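Local coordinates for protein gluconate kinase (Lactobacillus acidophilus, PDB 3LL3) that probably uses ATP to phosphorylate a small sugar or sugar acid such as xylulose or gluconate, as a carbohydrate kinase of the FGGY family, at residues 38-41 with 42-46; 284-287 with 288-291; 379-382 with 383-387; 443-447 with 448-452. All coordinates share one frame; numbering follows the deposited sequence.

Contact 1: 38-41 with 42-46; sequences IQTK and VGQAE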
loop_
_atom_site.group_PDB
_atom_site.type_symbol
_atom_site.label_atom_id
_atom_site.label_comp_id
_atom_site.label_asym_id
_atom_site.label_seq_id
_atom_site.Cartn_x
_atom_site.Cartn_y
_atom_site.Cartn_z
ATOM N N ILE A 38 7.318 -27.493 -17.943
ATOM C CA ILE A 38 8.106 -26.991 -19.058
ATOM C C ILE A 38 7.849 -25.494 -19.243
ATOM O O ILE A 38 6.809 -25.092 -19.774
ATOM C CB ILE A 38 7.767 -27.743 -20.346
ATOM C CG1 ILE A 38 7.955 -29.245 -20.129
ATOM C CG2 ILE A 38 8.623 -27.243 -21.502
ATOM C CD1 ILE A 38 7.362 -30.096 -21.219
ATOM N N GLN A 39 8.794 -24.674 -18.785
ATOM C CA GLN A 39 8.696 -23.229 -18.931
ATOM C C GLN A 39 9.910 -22.666 -19.656
ATOM O O GLN A 39 10.719 -21.971 -19.047
ATOM C CB GLN A 39 8.597 -22.557 -17.562
ATOM C CG GLN A 39 7.447 -23.045 -16.696
ATOM C CD GLN A 39 7.188 -22.145 -15.496
ATOM O OE1 GLN A 39 8.075 -21.927 -14.663
ATOM N NE2 GLN A 39 5.965 -21.618 -15.402
ATOM N N THR A 40 10.049 -22.954 -20.945
ATOM C CA THR A 40 11.166 -22.390 -21.695
ATOM C C THR A 40 11.065 -20.863 -21.667
ATOM O O THR A 40 11.966 -20.177 -21.176
ATOM C CB THR A 40 11.230 -22.900 -23.159
ATOM O OG1 THR A 40 10.338 -22.142 -23.988
ATOM C CG2 THR A 40 10.887 -24.391 -23.244
ATOM N N LYS A 41 9.952 -20.342 -22.172
ATOM C CA LYS A 41 9.718 -18.904 -22.200
ATOM C C LYS A 41 8.716 -18.467 -21.134
ATOM O O LYS A 41 7.974 -19.285 -20.590
ATOM C CB LYS A 41 9.208 -18.491 -23.577
ATOM C CG LYS A 41 7.808 -18.998 -23.888
ATOM C CD LYS A 41 7.456 -18.756 -25.350
ATOM C CE LYS A 41 8.442 -19.478 -26.268
ATOM N NZ LYS A 41 8.199 -19.207 -27.717
ATOM N N VAL A 42 8.700 -17.168 -20.844
ATOM C CA VAL A 42 7.750 -16.596 -19.893
ATOM C C VAL A 42 6.316 -16.840 -20.338
ATOM O O VAL A 42 5.971 -16.622 -21.505
ATOM C CB VAL A 42 7.960 -15.080 -19.720
ATOM C CG1 VAL A 42 8.845 -14.797 -18.509
ATOM C CG2 VAL A 42 8.544 -14.480 -20.987
ATOM N N GLY A 43 5.485 -17.297 -19.407
ATOM C CA GLY A 43 4.099 -17.601 -19.704
ATOM C C GLY A 43 3.897 -19.041 -20.152
ATOM O O GLY A 43 2.767 -19.546 -20.176
ATOM N N GLN A 44 4.989 -19.709 -20.508
ATOM C CA GLN A 44 4.888 -21.105 -20.906
ATOM C C GLN A 44 4.712 -22.023 -19.700
ATOM O O GLN A 44 5.359 -21.846 -18.663
ATOM C CB GLN A 44 6.080 -21.553 -21.753
ATOM C CG GLN A 44 5.774 -22.838 -22.521
ATOM C CD GLN A 44 6.978 -23.442 -23.219
ATOM O OE1 GLN A 44 8.113 -23.010 -23.023
ATOM N NE2 GLN A 44 6.732 -24.458 -24.032
ATOM N N ALA A 45 3.832 -23.005 -19.845
ATOM C CA ALA A 45 3.526 -23.923 -18.761
ATOM C C ALA A 45 2.981 -25.230 -19.319
ATOM O O ALA A 45 1.766 -25.403 -19.445
ATOM C CB ALA A 45 2.530 -23.282 -17.800
ATOM N N GLU A 46 3.889 -26.137 -19.672
ATOM C CA GLU A 46 3.530 -27.407 -20.300
ATOM C C GLU A 46 4.085 -28.556 -19.477
ATOM O O GLU A 46 5.019 -28.380 -18.692
ATOM C CB GLU A 46 4.107 -27.501 -21.717
ATOM C CG GLU A 46 3.673 -26.393 -22.666
ATOM C CD GLU A 46 4.271 -26.552 -24.062
ATOM O OE1 GLU A 46 5.059 -27.496 -24.281
ATOM O OE2 GLU A 46 3.946 -25.735 -24.942
#
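Thr40 and Gln44 face each other across a tight reversal of the chain, and the side-chain oxygen of Gln44 gathers the donors of the opposite arm. Thr40 gives its hydroxyl proton to it, OG1 lying 2.6 Å from Gln44 OE1. Two backbone groups join in weakly: Thr40 N, 2.8 Å from Gln44 OE1 but at a bent angle, and Lys41 N, which is straighter but longer. With CG anti to the backbone N (chi1 -162°) and an extended chain beyond it, Gln44 carries its amide past Ile38 O to meet all three. Its other end is used too: Gln44 NE2 donates within the amide plane to Glu46 OE2 at 3.2 Å, arriving above the carboxylate plane, while Glu46 OE1 takes a bond from Asn95. The framework is a type II beta turn from Lys41 to Gln44, closed by Gln44 N to Lys41 O at 3.0 Å, in the loop between strands 27-34 and 46-47. Glycine suits position 43 because phi is positive (90°), and a side chain there would press against the carbonyl oxygen of Val42. Farther from the turn, a single antiparallel bridge pairs Ile38 with Glu46 through both backbone groups: Ile38 N to Glu46 O at 2.6 Å and Glu46 N to Ile38 O at 3.1 Å. Gln44 O receives a weak bond from Gln39 NE2, and Gln39 CG also lies against it. Ala45, between these pairs, turns its own N-H to Asp101 and its carbonyl to Thr98 OG1.

Contact 2: 284-287 with 288-291; sequences PADK and THYL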
loop_
_atom_site.group_PDB
_atom_site.type_symbol
_atom_site.label_atom_id
_atom_site.label_comp_id
_atom_site.label_asym_id
_atom_site.label_seq_id
_atom_site.Cartn_x
_atom_site.Cartn_y
_atom_site.Cartn_z
ATOM N N PRO A 284 -20.922 -27.184 -15.608
ATOM C CA PRO A 284 -21.909 -28.257 -15.402
ATOM C C PRO A 284 -21.282 -29.556 -14.877
ATOM O O PRO A 284 -20.138 -29.872 -15.227
ATOM C CB PRO A 284 -22.483 -28.491 -16.812
ATOM C CG PRO A 284 -22.260 -27.216 -17.545
ATOM C CD PRO A 284 -20.998 -26.596 -16.959
ATOM N N ALA A 285 -22.030 -30.297 -14.063
ATOM C CA ALA A 285 -21.634 -31.640 -13.639
ATOM C C ALA A 285 -22.614 -32.665 -14.242
ATOM O O ALA A 285 -22.243 -33.790 -14.597
ATOM C CB ALA A 285 -21.619 -31.727 -12.099
ATOM N N ASP A 286 -23.872 -32.256 -14.343
ATOM C CA ASP A 286 -24.899 -33.012 -15.055
ATOM C C ASP A 286 -26.087 -32.084 -15.176
ATOM O O ASP A 286 -25.967 -30.874 -14.916
ATOM C CB ASP A 286 -25.272 -34.296 -14.324
ATOM C CG ASP A 286 -25.680 -34.046 -12.884
ATOM O OD1 ASP A 286 -26.698 -33.353 -12.647
ATOM O OD2 ASP A 286 -24.975 -34.543 -11.986
ATOM N N LYS A 287 -27.231 -32.615 -15.577
ATOM C CA LYS A 287 -28.345 -31.730 -15.919
ATOM C C LYS A 287 -28.879 -30.919 -14.742
ATOM O O LYS A 287 -29.462 -29.858 -14.935
ATOM C CB LYS A 287 -29.486 -32.505 -16.588
ATOM C CG LYS A 287 -29.306 -32.668 -18.088
ATOM C CD LYS A 287 -29.205 -31.309 -18.786
ATOM C CE LYS A 287 -30.504 -30.530 -18.712
ATOM N NZ LYS A 287 -30.526 -29.474 -19.764
ATOM N N THR A 288 -28.680 -31.413 -13.527
ATOM C CA THR A 288 -29.245 -30.757 -12.352
ATOM C C THR A 288 -28.204 -30.353 -11.302
ATOM O O THR A 288 -28.556 -30.098 -10.154
ATOM C CB THR A 288 -30.312 -31.653 -11.685
ATOM O OG1 THR A 288 -29.687 -32.837 -11.167
ATOM C CG2 THR A 288 -31.392 -32.046 -12.708
ATOM N N HIS A 289 -26.932 -30.313 -11.698
ATOM C CA HIS A 289 -25.850 -29.890 -10.809
ATOM C C HIS A 289 -24.824 -29.071 -11.603
ATOM O O HIS A 289 -24.257 -29.562 -12.582
ATOM C CB HIS A 289 -25.163 -31.094 -10.137
ATOM C CG HIS A 289 -26.078 -31.919 -9.285
ATOM N ND1 HIS A 289 -26.934 -32.863 -9.813
ATOM C CD2 HIS A 289 -26.270 -31.945 -7.945
ATOM C CE1 HIS A 289 -27.615 -33.434 -8.833
ATOM N NE2 HIS A 289 -27.235 -32.890 -7.690
ATOM N N TYR A 290 -24.599 -27.834 -11.161
ATOM C CA TYR A 290 -23.689 -26.896 -11.806
ATOM C C TYR A 290 -22.711 -26.327 -10.780
ATOM O O TYR A 290 -23.118 -25.828 -9.737
ATOM C CB TYR A 290 -24.489 -25.774 -12.509
ATOM C CG TYR A 290 -25.413 -26.375 -13.540
ATOM C CD1 TYR A 290 -26.609 -26.974 -13.160
ATOM C CD2 TYR A 290 -25.051 -26.426 -14.882
ATOM C CE1 TYR A 290 -27.447 -27.565 -14.094
ATOM C CE2 TYR A 290 -25.882 -27.029 -15.825
ATOM C CZ TYR A 290 -27.077 -27.594 -15.424
ATOM O OH TYR A 290 -27.904 -28.193 -16.353
ATOM N N LEU A 291 -21.422 -26.414 -11.088
ATOM C CA LEU A 291 -20.389 -25.959 -10.176
ATOM C C LEU A 291 -20.069 -24.498 -10.431
ATOM O O LEU A 291 -19.575 -24.131 -11.512
ATOM C CB LEU A 291 -19.130 -26.826 -10.301
ATOM C CG LEU A 291 -17.992 -26.500 -9.319
ATOM C CD1 LEU A 291 -18.302 -27.048 -7.925
ATOM C CD2 LEU A 291 -16.689 -27.110 -9.847
HETATM O O HOH W 1 -28.635 -27.459 -18.798
#
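A tight, bulged beta hairpin brings Asp286 and His289 together at its tip, the two residues that end a type I turn. Asp286 OD1 is gripped twice. Its syn lone pair takes His289 ND1 at 2.9 Å, in the plane of the imidazole, and its anti lone pair takes Thr288 N, also at 2.9 Å, which makes an Asx turn. Aspartate is short enough for this: with CG set between the backbone N and the carbonyl carbon (chi1 54°), the carboxylate folds forward over the turn it begins and stands nearly upright to the ring, the planes 80° apart. The hairpin links the edge strand 281-284 of the C-terminal domain's sheet to strand 289-296, and a classic beta bulge at Ala285 shifts its register. There His289 O accepts two successive backbone donors, Ala285 N at 2.8 Å and Asp286 N at 3.2 Å. Tyr290 occupies the other face with Pro284. Pro284 CB lies 3.8 Å from Tyr290 CD2, the side chains meeting at a slant, and Asp286 O sits over one face of the phenol. The hydroxyl also ties down the turn: Tyr290 OH donates to Lys287 O at 2.7 Å, from well above that carbonyl's plane. A water gives its proton to Tyr290 OH and accepts from Lys287 NZ, so the amine is tied to the ring's end. A leucine in place of Tyr290 would probably leave Lys287 O and the water without their hydroxyl partner and uncover one side of Pro284.

Contact 3: 379-382 with 383-387; sequences NLYD and AASNL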
loop_
_atom_site.group_PDB
_atom_site.type_symbol
_atom_site.label_atom_id
_atom_site.label_comp_id
_atom_site.label_asym_id
_atom_site.label_seq_id
_atom_site.Cartn_x
_atom_site.Cartn_y
_atom_site.Cartn_z
ATOM N N ASN A 379 -10.285 -10.980 0.222
ATOM C CA ASN A 379 -10.288 -11.226 -1.219
ATOM C C ASN A 379 -11.158 -12.463 -1.524
ATOM O O ASN A 379 -11.983 -12.448 -2.433
ATOM C CB ASN A 379 -8.845 -11.426 -1.686
ATOM C CG ASN A 379 -8.722 -11.650 -3.188
ATOM O OD1 ASN A 379 -7.978 -12.534 -3.623
ATOM N ND2 ASN A 379 -9.422 -10.851 -3.977
ATOM N N LEU A 380 -10.968 -13.510 -0.730
ATOM C CA LEU A 380 -11.771 -14.728 -0.829
ATOM C C LEU A 380 -13.243 -14.460 -0.535
ATOM O O LEU A 380 -14.126 -15.066 -1.140
ATOM C CB LEU A 380 -11.234 -15.800 0.128
ATOM C CG LEU A 380 -9.907 -16.460 -0.278
ATOM C CD1 LEU A 380 -9.184 -17.047 0.945
ATOM C CD2 LEU A 380 -10.095 -17.503 -1.356
ATOM N N TYR A 381 -13.512 -13.566 0.410
ATOM C CA TYR A 381 -14.892 -13.249 0.750
ATOM C C TYR A 381 -15.518 -12.430 -0.355
ATOM O O TYR A 381 -16.721 -12.507 -0.597
ATOM C CB TYR A 381 -14.956 -12.495 2.070
ATOM C CG TYR A 381 -16.344 -12.066 2.471
ATOM C CD1 TYR A 381 -17.331 -13.005 2.774
ATOM C CD2 TYR A 381 -16.663 -10.730 2.566
ATOM C CE1 TYR A 381 -18.603 -12.601 3.155
ATOM C CE2 TYR A 381 -17.919 -10.316 2.948
ATOM C CZ TYR A 381 -18.889 -11.250 3.247
ATOM O OH TYR A 381 -20.139 -10.814 3.645
ATOM N N ASP A 382 -14.682 -11.633 -1.012
ATOM C CA ASP A 382 -15.078 -10.840 -2.177
ATOM C C ASP A 382 -15.543 -11.802 -3.293
ATOM O O ASP A 382 -16.611 -11.621 -3.897
ATOM C CB ASP A 382 -13.860 -10.005 -2.617
ATOM C CG ASP A 382 -14.174 -8.999 -3.728
ATOM O OD1 ASP A 382 -15.325 -8.939 -4.194
ATOM O OD2 ASP A 382 -13.255 -8.245 -4.121
ATOM N N ALA A 383 -14.749 -12.835 -3.552
ATOM C CA ALA A 383 -15.109 -13.828 -4.571
ATOM C C ALA A 383 -16.355 -14.603 -4.143
ATOM O O ALA A 383 -17.284 -14.752 -4.917
ATOM C CB ALA A 383 -13.953 -14.777 -4.860
ATOM N N ALA A 384 -16.382 -15.071 -2.901
ATOM C CA ALA A 384 -17.565 -15.764 -2.376
ATOM C C ALA A 384 -18.850 -14.933 -2.520
ATOM O O ALA A 384 -19.899 -15.451 -2.885
ATOM C CB ALA A 384 -17.349 -16.152 -0.919
ATOM N N SER A 385 -18.758 -13.650 -2.210
ATOM C CA SER A 385 -19.903 -12.746 -2.266
ATOM C C SER A 385 -20.463 -12.578 -3.680
ATOM O O SER A 385 -21.656 -12.327 -3.847
ATOM C CB SER A 385 -19.526 -11.373 -1.694
ATOM O OG SER A 385 -19.229 -11.456 -0.302
ATOM N N ASN A 386 -19.604 -12.692 -4.692
ATOM C CA ASN A 386 -20.075 -12.678 -6.077
ATOM C C ASN A 386 -20.997 -13.866 -6.360
ATOM O O ASN A 386 -21.980 -13.727 -7.076
ATOM C CB ASN A 386 -18.904 -12.699 -7.054
ATOM C CG ASN A 386 -18.160 -11.388 -7.095
ATOM O OD1 ASN A 386 -18.682 -10.354 -6.686
ATOM N ND2 ASN A 386 -16.929 -11.418 -7.603
ATOM N N LEU A 387 -20.665 -15.024 -5.781
ATOM C CA LEU A 387 -21.433 -16.260 -5.941
ATOM C C LEU A 387 -22.820 -16.167 -5.303
ATOM O O LEU A 387 -23.830 -16.519 -5.907
ATOM C CB LEU A 387 -20.684 -17.401 -5.252
ATOM C CG LEU A 387 -19.795 -18.446 -5.908
ATOM C CD1 LEU A 387 -19.142 -17.999 -7.208
ATOM C CD2 LEU A 387 -18.756 -18.952 -4.898
HETATM O O HOH W 2 -15.970 -8.322 -6.727
#
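Ser385 stands with its hydroxyl above the ring of Tyr381, one helical turn on, OG lying 3.5 Å over the centre of the ring plane. The proton goes elsewhere: Ser385 OG donates to Tyr381 O at 2.7 Å, and the main-chain bond from Ser385 N to Tyr381 O, 2.8 Å long, reaches the same oxygen from the opposite face of the carbonyl plane. Serine suits the place because its one short polar arm, turned back beside its own N (chi1 -65°), can answer a carbonyl of the preceding turn and still fit against the face of the phenol. Tyr381 holds CG anti to the backbone N (chi1 177°), which swings the ring along the helix flank, one face toward Ser385; Phe475 and Phe417 meet it edge-to-face. All this belongs to helix 365-388 of the C-terminal domain, in the actin-like ATPase fold, where Ala383 and Ala384 rest on Ile265 of strand 263-269. Their methyls let helix and sheet come close. On another flank a water bridges Asp382 and Asn386, donating to Asp382 OD1 at 2.7 Å and taking a weak bond from Asn386 ND2 at 3.4 Å. The other oxygen, Asp382 OD2, forms a salt bridge with Arg482, which joins helix 365-388 to the C-terminal helix 465-485.

Contact 4: 443-447 with 448-452; sequences GLNQD and LSEIG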
loop_
_atom_site.group_PDB
_atom_site.type_symbol
_atom_site.label_atom_id
_atom_site.label_comp_id
_atom_site.label_asym_id
_atom_site.label_seq_id
_atom_site.Cartn_x
_atom_site.Cartn_y
_atom_site.Cartn_z
ATOM N N GLY A 443 -22.002 -50.038 -7.319
ATOM C CA GLY A 443 -23.259 -50.310 -6.637
ATOM C C GLY A 443 -23.203 -50.311 -5.113
ATOM O O GLY A 443 -24.177 -50.680 -4.463
ATOM N N LEU A 444 -22.080 -49.878 -4.543
ATOM C CA LEU A 444 -21.907 -49.830 -3.092
ATOM C C LEU A 444 -22.554 -48.594 -2.446
ATOM O O LEU A 444 -22.850 -48.592 -1.245
ATOM C CB LEU A 444 -20.425 -49.888 -2.735
ATOM C CG LEU A 444 -19.690 -51.155 -3.169
ATOM C CD1 LEU A 444 -18.180 -50.965 -3.010
ATOM C CD2 LEU A 444 -20.184 -52.342 -2.347
ATOM N N ASN A 445 -22.764 -47.550 -3.244
ATOM C CA ASN A 445 -23.515 -46.379 -2.815
ATOM C C ASN A 445 -24.392 -45.939 -3.960
ATOM O O ASN A 445 -24.049 -46.150 -5.119
ATOM C CB ASN A 445 -22.575 -45.234 -2.397
ATOM C CG ASN A 445 -21.865 -45.515 -1.088
ATOM O OD1 ASN A 445 -20.718 -45.944 -1.074
ATOM N ND2 ASN A 445 -22.560 -45.296 0.026
ATOM N N GLN A 446 -25.527 -45.329 -3.644
ATOM C CA GLN A 446 -26.429 -44.840 -4.676
ATOM C C GLN A 446 -26.466 -43.302 -4.810
ATOM O O GLN A 446 -26.025 -42.752 -5.817
ATOM C CB GLN A 446 -27.835 -45.393 -4.457
ATOM C CG GLN A 446 -28.888 -44.703 -5.304
ATOM C CD GLN A 446 -30.283 -45.245 -5.046
ATOM O OE1 GLN A 446 -31.242 -44.483 -4.877
ATOM N NE2 GLN A 446 -30.404 -46.570 -5.007
ATOM N N ASP A 447 -27.007 -42.611 -3.814
ATOM C CA ASP A 447 -27.162 -41.155 -3.920
ATOM C C ASP A 447 -25.893 -40.397 -3.546
ATOM O O ASP A 447 -25.095 -40.839 -2.724
ATOM C CB ASP A 447 -28.307 -40.637 -3.037
ATOM C CG ASP A 447 -29.622 -41.342 -3.300
ATOM O OD1 ASP A 447 -29.762 -41.987 -4.360
ATOM O OD2 ASP A 447 -30.520 -41.252 -2.433
ATOM N N LEU A 448 -25.742 -39.228 -4.132
ATOM C CA LEU A 448 -24.576 -38.395 -3.886
ATOM C C LEU A 448 -24.398 -38.056 -2.412
ATOM O O LEU A 448 -23.281 -38.048 -1.912
ATOM C CB LEU A 448 -24.691 -37.118 -4.695
ATOM C CG LEU A 448 -23.420 -36.287 -4.786
ATOM C CD1 LEU A 448 -22.383 -37.047 -5.579
ATOM C CD2 LEU A 448 -23.750 -34.944 -5.449
ATOM N N SER A 449 -25.510 -37.795 -1.724
ATOM C CA SER A 449 -25.487 -37.391 -0.317
ATOM C C SER A 449 -24.789 -38.419 0.555
ATOM O O SER A 449 -24.337 -38.120 1.663
ATOM C CB SER A 449 -26.908 -37.144 0.202
ATOM O OG SER A 449 -27.722 -38.299 0.075
ATOM N N GLU A 450 -24.697 -39.644 0.062
ATOM C CA GLU A 450 -24.079 -40.688 0.858
ATOM C C GLU A 450 -22.581 -40.454 1.050
ATOM O O GLU A 450 -21.968 -41.074 1.904
ATOM C CB GLU A 450 -24.371 -42.080 0.261
ATOM C CG GLU A 450 -25.859 -42.438 0.244
ATOM C CD GLU A 450 -26.166 -43.652 -0.622
ATOM O OE1 GLU A 450 -25.256 -44.481 -0.821
ATOM O OE2 GLU A 450 -27.316 -43.780 -1.098
ATOM N N ILE A 451 -21.991 -39.563 0.259
ATOM C CA ILE A 451 -20.566 -39.250 0.393
ATOM C C ILE A 451 -20.262 -38.692 1.781
ATOM O O ILE A 451 -19.128 -38.750 2.255
ATOM C CB ILE A 451 -20.083 -38.256 -0.684
ATOM C CG1 ILE A 451 -18.565 -38.335 -0.830
ATOM C CG2 ILE A 451 -20.537 -36.823 -0.347
ATOM C CD1 ILE A 451 -18.038 -37.627 -2.058
ATOM N N GLY A 452 -21.288 -38.162 2.433
ATOM C CA GLY A 452 -21.163 -37.659 3.792
ATOM C C GLY A 452 -20.574 -38.656 4.770
ATOM O O GLY A 452 -19.962 -38.276 5.766
HETATM O O HOH W 3 -27.384 -46.727 -1.203
#
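Glu450 reaches back over the start of the 3-10 segment 448-452 to Asn445, Gln446 and Asp447, its carboxylate returning to the chain just before the first turn as in one half of a capping box. Hydrogen bonds to the carboxylate come first. Asn445 ND2 lies 2.9 Å from Glu450 OE1, on its anti lone pair and in the plane of the amide, while Asn445 OD1 accepts from Arg439 NE. Gln446 N adds a second bond to Glu450 OE1, at 3.0 Å, and Asp447 N meets Glu450 OE2 at 3.0 Å, from above the carboxylate plane. Glutamate suits the place because its extended chain, CG beside the backbone N (chi1 -63°), is long enough to span the distance. Cut back to an alanine, this position would probably leave the N-H groups of Gln446 and Asp447 and the Asn445 amide without their shared carboxylate. In the main chain, Glu450 N donates to Asp447 O at 3.1 Å. The apolar contacts are made by Leu448 and Ile451, which lie on Ile245 of helix 239-245. As for charge, the carboxylates of Asp447 and Glu450 are near neighbours, which the N-H donors would partly offset, as would the water that donates to Glu450 OE2 at 2.9 Å.

How the contacts relate
Contact 3 is the buried one, contact 1 lies at the surface, and contacts 2 and 4 are partly buried. Their chemistry follows: inside the helix a hydroxyl meets an aromatic face and alanines allow close packing, whereas in the turns and loops amide and carboxylate oxygens collect backbone donors. Contact 1 belongs to the N-terminal domain, with its centre about 33 Å from that of contact 2. Contacts 2 and 3 share the C-terminal sheet, the former in its hairpin 281-296 and the latter on a helix packed against it. Contacts 2 and 4 each place two side chains against helix 239-245, their nearest atoms about 5 Å apart without touching.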